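Uncharacterized protein (PDB 3X0T) is the PirA component of a plasmid-borne toxin of a marine shrimp-pathogenic bacterium, has a jelly-roll fold and is probably involved in pore formation. Local coordinates at residues H72-Q75 and R76-Y80. Residues are numbered along the deposited sequence; the frame is centred on the assembly and turned at random.
Sequences HVVQ and RDETY
Glu78 OE1 is gripped twice: the backbone N of Gln75 gives it a hydrogen bond of 2.9 Å, arriving from above the carboxylate plane, and a water donates a second. Gln75 and Glu78 are the first and last residues of a type II beta turn in the jelly roll of PirA, and the side-chain bond between them is an example of a carboxylate tying together the two ends of a turn that passes from one sheet to the other. The turn's own backbone bond runs from Glu78 N to Gln75 O at 3.1 Å. With Glu78 CG beside its backbone N (chi1 -68°) and the chain extended beyond it, the carboxylate reaches back alongside the Gln75 side chain, the two pointing the same way with amide and carboxylate planes at right angles. Gln75 NE2 is hydrogen-bonded to Glu50 OE1, while a further water bridges Gln75 OE1 and Arg76 N.

Strand 67-74 edges one sheet, pairing with 51-58; strand 79-82 edges the other, beside 41-45. The contact thus joins the two sheets at their margins. Buried Val74 touches both neighbours: CG1 lies 3.8 Å from Glu78 CB, and CG2 meets Tyr80 CB, with Ile43 packed against both Val74 and Tyr80.

Farther from the turn, His72 and Tyr80 form an offset stack, centroids 3.6 Å apart and planes at 1°. In both side chains CG is anti to the backbone N (chi1 -173° for His72), which carries the rings toward each other; chi2 then turns them face to face. The water on Glu78 OE1 also lies in the His72 ring plane, at the imidazole edge, 3.2 Å from His72 NE2.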
ATOM      1  N   HIS A  72      -4.953   6.178  -5.459  1.00 10.01           N
ATOM      2  CA  HIS A  72      -4.653   6.234  -6.885  1.00 11.07           C
ATOM      3  C   HIS A  72      -5.187   4.950  -7.539  1.00 10.56           C
ATOM      4  O   HIS A  72      -5.140   3.875  -6.960  1.00 11.92           O
ATOM      5  CB  HIS A  72      -3.128   6.299  -7.084  1.00 12.67           C
ATOM      6  CG  HIS A  72      -2.745   6.527  -8.486  1.00 14.51           C
ATOM      7  ND1 HIS A  72      -2.665   7.775  -9.055  1.00 16.88           N
ATOM      8  CD2 HIS A  72      -2.420   5.643  -9.455  1.00 16.01           C
ATOM      9  CE1 HIS A  72      -2.338   7.648 -10.333  1.00 20.15           C
ATOM     10  NE2 HIS A  72      -2.138   6.371 -10.579  1.00 19.73           N
ATOM     11  N   VAL A  73      -5.644   5.075  -8.806  1.00 11.59           N
ATOM     12  CA  VAL A  73      -6.180   3.942  -9.566  1.00 12.31           C
ATOM     13  C   VAL A  73      -5.116   3.444 -10.491  1.00 11.80           C
ATOM     14  O   VAL A  73      -4.507   4.244 -11.252  1.00 14.82           O
ATOM     15  CB  VAL A  73      -7.449   4.275 -10.311  1.00 13.46           C
ATOM     16  CG1 VAL A  73      -7.914   3.100 -11.160  1.00 15.82           C
ATOM     17  CG2 VAL A  73      -8.521   4.738  -9.368  1.00 15.35           C
ATOM     18  N   VAL A  74      -4.869   2.146 -10.535  1.00 12.90           N
ATOM     19  CA  VAL A  74      -3.862   1.493 -11.332  1.00 11.98           C
ATOM     20  C   VAL A  74      -4.503   0.540 -12.326  1.00 12.64           C
ATOM     21  O   VAL A  74      -5.194  -0.379 -11.926  1.00 11.76           O
ATOM     22  CB  VAL A  74      -2.871   0.714 -10.414  1.00 13.67           C
ATOM     23  CG1 VAL A  74      -1.732   0.155 -11.221  1.00 14.43           C
ATOM     24  CG2 VAL A  74      -2.347   1.638  -9.262  1.00 14.15           C
ATOM     25  N   GLN A  75      -4.316   0.757 -13.627  1.00 13.65           N
ATOM     26  CA  GLN A  75      -4.913  -0.118 -14.671  1.00 14.09           C
ATOM     27  C   GLN A  75      -4.127  -1.429 -14.847  1.00 13.81           C
ATOM     28  O   GLN A  75      -3.008  -1.540 -14.362  1.00 13.85           O
ATOM     29  CB  GLN A  75      -4.980   0.600 -16.002  1.00 16.70           C
ATOM     30  CG  GLN A  75      -5.710   1.914 -15.911  1.00 18.02           C
ATOM     31  CD  GLN A  75      -7.180   1.659 -15.570  1.00 17.36           C
ATOM     32  OE1 GLN A  75      -7.865   0.720 -16.079  1.00 20.04           O
ATOM     33  NE2 GLN A  75      -7.707   2.444 -14.642  1.00 20.49           N
ATOM     34  N   ARG A  76      -4.711  -2.369 -15.615  1.00 14.03           N
ATOM     35  CA  ARG A  76      -4.023  -3.685 -15.788  1.00 15.19           C
ATOM     36  C   ARG A  76      -2.659  -3.428 -16.365  1.00 15.74           C
ATOM     37  O   ARG A  76      -2.548  -2.525 -17.213  1.00 17.47           O
ATOM     38  CB  ARG A  76      -4.923  -4.703 -16.614  1.00 16.60           C
ATOM     39  CG  ARG A  76      -5.052  -4.358 -18.092  1.00 17.13           C
ATOM     40  CD  ARG A  76      -5.634  -5.483 -18.894  1.00 17.44           C
ATOM     41  NE  ARG A  76      -4.650  -6.568 -18.965  1.00 20.40           N
ATOM     42  CZ  ARG A  76      -4.794  -7.831 -19.362  1.00 18.72           C
ATOM     43  NH1 ARG A  76      -5.978  -8.199 -19.835  1.00 19.73           N
ATOM     44  NH2 ARG A  76      -3.720  -8.639 -19.338  1.00 27.15           N
ATOM     45  N   ASP A  77      -1.712  -4.253 -15.943  1.00 16.09           N
ATOM     46  CA  ASP A  77      -0.345  -4.257 -16.445  1.00 18.51           C
ATOM     47  C   ASP A  77       0.457  -2.999 -16.012  1.00 19.64           C
ATOM     48  O   ASP A  77       1.654  -2.940 -16.364  1.00 26.15           O
ATOM     49  CB  ASP A  77      -0.224  -4.399 -17.962  1.00 19.34           C
ATOM     50  CG  ASP A  77      -1.156  -5.416 -18.584  1.00 22.86           C
ATOM     51  OD1 ASP A  77      -1.401  -6.530 -18.110  1.00 33.87           O
ATOM     52  OD2 ASP A  77      -1.675  -5.080 -19.639  1.00 30.70           O
ATOM     53  N   GLU A  78      -0.129  -2.001 -15.373  1.00 16.16           N
ATOM     54  CA  GLU A  78       0.639  -0.815 -15.008  1.00 16.75           C
ATOM     55  C   GLU A  78       1.349  -1.033 -13.686  1.00 15.07           C
ATOM     56  O   GLU A  78       0.885  -1.803 -12.820  1.00 14.33           O
ATOM     57  CB  GLU A  78      -0.276   0.404 -14.774  1.00 19.97           C
ATOM     58  CG  GLU A  78      -0.995   0.957 -16.018  1.00 27.16           C
ATOM     59  CD  GLU A  78      -1.835   2.245 -15.690  1.00 23.41           C
ATOM     60  OE1 GLU A  78      -2.248   2.602 -14.500  1.00 24.00           O
ATOM     61  OE2 GLU A  78      -2.047   2.810 -16.777  1.00 33.85           O
ATOM     62  N   THR A  79       2.447  -0.291 -13.538  1.00 14.87           N
ATOM     63  CA  THR A  79       3.127  -0.191 -12.268  1.00 13.08           C
ATOM     64  C   THR A  79       3.086   1.247 -11.805  1.00 12.70           C
ATOM     65  O   THR A  79       3.291   2.175 -12.584  1.00 15.95           O
ATOM     66  CB  THR A  79       4.566  -0.674 -12.338  1.00 14.25           C
ATOM     67  OG1 THR A  79       4.563  -2.042 -12.778  1.00 17.60           O
ATOM     68  CG2 THR A  79       5.252  -0.529 -11.118  1.00 17.47           C
ATOM     69  N   TYR A  80       2.797   1.480 -10.532  1.00 12.05           N
ATOM     70  CA  TYR A  80       2.633   2.795  -9.978  1.00 12.01           C
ATOM     71  C   TYR A  80       3.378   2.981  -8.650  1.00 12.31           C
ATOM     72  O   TYR A  80       3.364   2.058  -7.847  1.00 12.05           O
ATOM     73  CB  TYR A  80       1.170   3.069  -9.703  1.00 13.31           C
ATOM     74  CG  TYR A  80       0.912   4.337  -9.019  1.00 12.71           C
ATOM     75  CD1 TYR A  80       1.030   5.551  -9.730  1.00 16.10           C
ATOM     76  CD2 TYR A  80       0.605   4.398  -7.646  1.00 13.32           C
ATOM     77  CE1 TYR A  80       0.794   6.757  -9.104  1.00 14.62           C
ATOM     78  CE2 TYR A  80       0.333   5.617  -7.030  1.00 13.87           C
ATOM     79  CZ  TYR A  80       0.456   6.798  -7.782  1.00 16.54           C
ATOM     80  OH  TYR A  80       0.200   8.000  -7.130  1.00 19.56           O
TER
HETATM   81  O   HOH W   1      -1.086   4.167 -12.603  1.00 25.65           O
HETATM   82  O   HOH W   2      -7.395  -1.944 -16.388  1.00 25.57           O